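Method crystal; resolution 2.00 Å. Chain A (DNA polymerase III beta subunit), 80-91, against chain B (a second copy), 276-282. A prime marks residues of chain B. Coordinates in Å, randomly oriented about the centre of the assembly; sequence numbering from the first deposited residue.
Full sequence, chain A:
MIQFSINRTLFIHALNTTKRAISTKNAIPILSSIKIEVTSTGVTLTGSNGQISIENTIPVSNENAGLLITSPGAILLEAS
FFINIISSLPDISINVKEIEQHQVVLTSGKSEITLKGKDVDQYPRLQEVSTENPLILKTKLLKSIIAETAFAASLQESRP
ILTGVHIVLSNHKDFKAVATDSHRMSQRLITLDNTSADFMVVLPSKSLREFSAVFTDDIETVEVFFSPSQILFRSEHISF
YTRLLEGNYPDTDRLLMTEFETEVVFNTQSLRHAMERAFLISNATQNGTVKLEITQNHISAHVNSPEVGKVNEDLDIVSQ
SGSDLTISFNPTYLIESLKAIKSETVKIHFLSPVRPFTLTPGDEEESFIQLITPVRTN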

# COMPACT_ATOMS: atom_id res chain seq x y z
N SER A 80 -16.52 -3.95 -8.64
CA SER A 80 -15.12 -3.63 -8.89
C SER A 80 -14.80 -3.55 -10.37
O SER A 80 -14.08 -2.67 -10.83
N PHE A 81 -15.36 -4.49 -11.12
CA PHE A 81 -15.14 -4.54 -12.56
C PHE A 81 -15.76 -3.30 -13.25
O PHE A 81 -15.11 -2.64 -14.07
N PHE A 82 -17.00 -2.98 -12.90
CA PHE A 82 -17.67 -1.84 -13.50
C PHE A 82 -16.95 -0.54 -13.24
O PHE A 82 -16.78 0.29 -14.14
N ILE A 83 -16.53 -0.36 -11.99
CA ILE A 83 -15.82 0.84 -11.59
C ILE A 83 -14.47 0.99 -12.29
O ILE A 83 -14.11 2.10 -12.68
N ASN A 84 -13.73 -0.11 -12.44
CA ASN A 84 -12.45 -0.03 -13.16
C ASN A 84 -12.70 0.38 -14.62
O ASN A 84 -11.94 1.14 -15.21
N ILE A 85 -13.78 -0.13 -15.21
CA ILE A 85 -14.10 0.23 -16.59
C ILE A 85 -14.42 1.73 -16.70
O ILE A 85 -13.82 2.44 -17.52
N ILE A 86 -15.32 2.21 -15.85
CA ILE A 86 -15.71 3.62 -15.83
C ILE A 86 -14.49 4.50 -15.63
O ILE A 86 -14.31 5.51 -16.32
N SER A 87 -13.63 4.11 -14.69
CA SER A 87 -12.43 4.89 -14.41
C SER A 87 -11.44 4.89 -15.56
O SER A 87 -10.55 5.73 -15.62
N SER A 88 -11.58 3.93 -16.48
CA SER A 88 -10.66 3.83 -17.60
C SER A 88 -11.14 4.55 -18.86
O SER A 88 -10.38 4.68 -19.81
N LEU A 89 -12.40 4.99 -18.87
CA LEU A 89 -12.95 5.65 -20.06
C LEU A 89 -12.24 6.97 -20.32
O LEU A 89 -11.91 7.70 -19.39
N PRO A 90 -12.01 7.28 -21.60
CA PRO A 90 -11.32 8.48 -22.07
C PRO A 90 -11.92 9.88 -21.90
O PRO A 90 -11.23 10.78 -21.42
N ASP A 91 -13.18 10.07 -22.27
CA ASP A 91 -13.79 11.40 -22.17
C ASP A 91 -14.44 11.80 -20.85
O ASP A 91 -14.81 10.96 -20.03
N GLU B 276 -5.23 -0.53 -22.31
CA GLU B 276 -5.58 -0.88 -20.94
C GLU B 276 -7.09 -1.09 -20.87
O GLU B 276 -7.58 -1.89 -20.07
N ARG B 277 -7.81 -0.38 -21.73
CA ARG B 277 -9.26 -0.48 -21.82
C ARG B 277 -9.57 -1.87 -22.37
O ARG B 277 -10.45 -2.58 -21.87
N ALA B 278 -8.85 -2.25 -23.42
CA ALA B 278 -9.05 -3.57 -24.03
C ALA B 278 -8.74 -4.70 -23.03
O ALA B 278 -9.47 -5.68 -22.96
N PHE B 279 -7.66 -4.54 -22.27
CA PHE B 279 -7.22 -5.54 -21.29
C PHE B 279 -8.28 -5.82 -20.21
O PHE B 279 -8.51 -6.98 -19.83
N LEU B 280 -8.93 -4.77 -19.73
CA LEU B 280 -9.97 -4.93 -18.72
C LEU B 280 -11.01 -5.94 -19.18
O LEU B 280 -11.54 -6.70 -18.37
N ILE B 281 -11.30 -5.97 -20.48
CA ILE B 281 -12.27 -6.91 -21.01
C ILE B 281 -11.64 -8.23 -21.45
O ILE B 281 -12.19 -9.30 -21.18
N SER B 282 -10.49 -8.17 -22.10
CA SER B 282 -9.84 -9.40 -22.56
C SER B 282 -9.33 -10.27 -21.41
O SER B 282 -9.30 -11.49 -21.53

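The two helices run nearly antiparallel, with an angle of 164° between their directions and a closest axis approach of 10.1 Å. As chain B is followed from Glu276′ to Ser282′, its neighbours on chain A therefore run backward, from Pro90 to Phe81. The contact is modest, burying 399 Å² over both sides. It has one hydrogen bond, near one end; the rest is van der Waals packing, mostly by apolar side chains.

Glu276′ opens the stretch with its CA-to-CB bond sideways. Its side chain makes no contact with the facing stretch; the nearest approach is Glu276′ CB to Ser88 CB, 6.1 Å.

Arg277′ makes the polar link. Its CA lies 6.2 Å from the CA of Ser88. The CA-to-CB bond points sideways, but the long side chain bends so that its end reaches chain A. Chi1 (-136°) and chi2 (119°) both fall between wells, and chi3 is p. Arg277′ NH1 donates a hydrogen bond to Ser88 O at 2.9 Å, with an N-H...acceptor angle of 152°. The acceptor lies near the guanidinium plane, at its edge, as suits a donated N-H. Pro90 N lies over one face of the group, 3.8 Å from Arg277′ NH1. The proline ring, with C-gamma endo pucker, also comes close, with Pro90 CD 3.8 Å from Arg277′ CZ. The aliphatic part of the arginine packs too: Arg277′ CG is 3.6 Å from Ser88 OG, and Arg277′ CD is 4.4 Å from Leu89 CD2. Leu89 has chi1 m and chi2 t; its CA-to-CB bond points away, but its end comes nearer. Arg277′ NE and NH2 are hydrogen-bonded elsewhere in the structure.

Ala278′ and Phe279′ are out of reach of the facing stretch of chain A.

Leu280′ points toward chain A and has the largest covered area of the contact, 91 Å². Its rotamer is m, t. Leu280′ CD1 sits 4.2 Å from Ile85 CG1, 3.6 Å from Asn84 O and 3.6 Å from Ser88 OG. Leu280′ CD2 is 4.2 Å from Asn84 CB. Asn84 and Ser88 both point toward chain B; Ile85 points sideways. Asn84 and Ile85 have chi1 m, while Ser88 has chi1 p. The Ser88 hydroxyl is used within its own chain: Ser88 OG donates to Ile85 O at 2.7 Å. Its contact with the leucine methyl is thus simple packing. The backbone of Leu280′ also takes part, since Leu280′ O meets the edge of the Phe81 ring, 3.3 Å from Phe81 CE1.

Ile281′ has its CA-to-CB bond sideways, but its m, m rotamer brings the end of the chain nearer. Ile281′ CD1 lies 3.5 Å from Phe81 CZ, again at the ring edge, and 4.1 Å from Ile85 CD1. Phe81 has chi1 t; it too starts sideways and reaches chain B with its end.

Ser282′ is out of reach of the facing stretch of chain A.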

# COMPACT_ATOMS: atom_id res chain seq x y z
CB SER A 80 -14.21 -4.67 -8.22
OG SER A 80 -14.21 -4.47 -6.82
CB PHE A 81 -15.74 -5.84 -13.09
CG PHE A 81 -15.61 -6.01 -14.57
CD1 PHE A 81 -14.37 -6.05 -15.18
CD2 PHE A 81 -16.74 -6.14 -15.36
CE1 PHE A 81 -14.26 -6.22 -16.55
CE2 PHE A 81 -16.63 -6.30 -16.73
CZ PHE A 81 -15.39 -6.34 -17.32
CB PHE A 82 -19.10 -1.73 -12.98
CG PHE A 82 -19.85 -0.55 -13.51
CD1 PHE A 82 -20.06 -0.41 -14.88
CD2 PHE A 82 -20.36 0.42 -12.66
CE1 PHE A 82 -20.77 0.68 -15.38
CE2 PHE A 82 -21.07 1.50 -13.15
CZ PHE A 82 -21.28 1.63 -14.52
CB ILE A 83 -15.61 0.88 -10.06
CG1 ILE A 83 -16.98 0.97 -9.37
CG2 ILE A 83 -14.72 2.03 -9.68
CD1 ILE A 83 -16.90 0.90 -7.84
CB ASN A 84 -11.70 -1.37 -13.15
CG ASN A 84 -11.21 -1.76 -11.77
OD1 ASN A 84 -10.84 -0.90 -10.97
ND2 ASN A 84 -11.20 -3.05 -11.50
CB ILE A 85 -15.28 -0.60 -17.11
CG1 ILE A 85 -14.78 -2.00 -17.47
CG2 ILE A 85 -15.90 0.06 -18.34
CD1 ILE A 85 -15.85 -3.02 -17.47
CB ILE A 86 -16.74 3.91 -14.71
CG1 ILE A 86 -18.06 3.23 -15.05
CG2 ILE A 86 -16.91 5.42 -14.50
CD1 ILE A 86 -18.73 3.76 -16.33
CB SER A 87 -11.73 4.36 -13.15
OG SER A 87 -12.61 4.33 -12.04
CB SER A 88 -10.41 2.37 -17.96
OG SER A 88 -11.45 1.90 -18.80
CB LEU A 89 -14.46 5.83 -19.92
CG LEU A 89 -15.16 4.47 -20.00
CD1 LEU A 89 -16.66 4.61 -19.75
CD2 LEU A 89 -14.92 3.86 -21.37
CB PRO A 90 -11.04 8.15 -23.54
CG PRO A 90 -12.29 7.43 -23.95
CD PRO A 90 -12.58 6.53 -22.74
CB ASP A 91 -14.80 11.60 -23.30
CG ASP A 91 -14.16 12.15 -24.56
OD1 ASP A 91 -13.14 11.58 -25.03
OD2 ASP A 91 -14.66 13.16 -25.08
CB GLU B 276 -5.11 0.22 -19.99
CG GLU B 276 -3.58 0.32 -19.93
CD GLU B 276 -3.09 1.55 -19.19
OE1 GLU B 276 -3.76 2.60 -19.25
OE2 GLU B 276 -2.01 1.46 -18.57
CB ARG B 277 -9.78 0.58 -22.79
CG ARG B 277 -11.00 1.33 -22.34
CD ARG B 277 -10.71 2.80 -22.23
NE ARG B 277 -10.26 3.41 -23.49
CZ ARG B 277 -9.48 4.49 -23.53
NH1 ARG B 277 -9.07 5.03 -22.39
NH2 ARG B 277 -9.09 5.01 -24.69
CB ALA B 278 -8.18 -3.70 -25.27
CB PHE B 279 -5.91 -5.08 -20.64
CG PHE B 279 -5.35 -6.05 -19.62
CD1 PHE B 279 -4.92 -7.31 -20.01
CD2 PHE B 279 -5.24 -5.69 -18.28
CE1 PHE B 279 -4.40 -8.21 -19.07
CE2 PHE B 279 -4.72 -6.58 -17.34
CZ PHE B 279 -4.30 -7.83 -17.74
CB LEU B 280 -10.67 -3.60 -18.42
CG LEU B 280 -9.85 -2.61 -17.60
CD1 LEU B 280 -10.63 -1.33 -17.42
CD2 LEU B 280 -9.52 -3.23 -16.23
CB ILE B 281 -13.05 -6.31 -22.20
CG1 ILE B 281 -13.85 -5.09 -21.74
CG2 ILE B 281 -13.96 -7.37 -22.83
CD1 ILE B 281 -14.84 -5.36 -20.62
CB SER B 282 -8.66 -9.08 -23.49
OG SER B 282 -7.62 -8.42 -22.79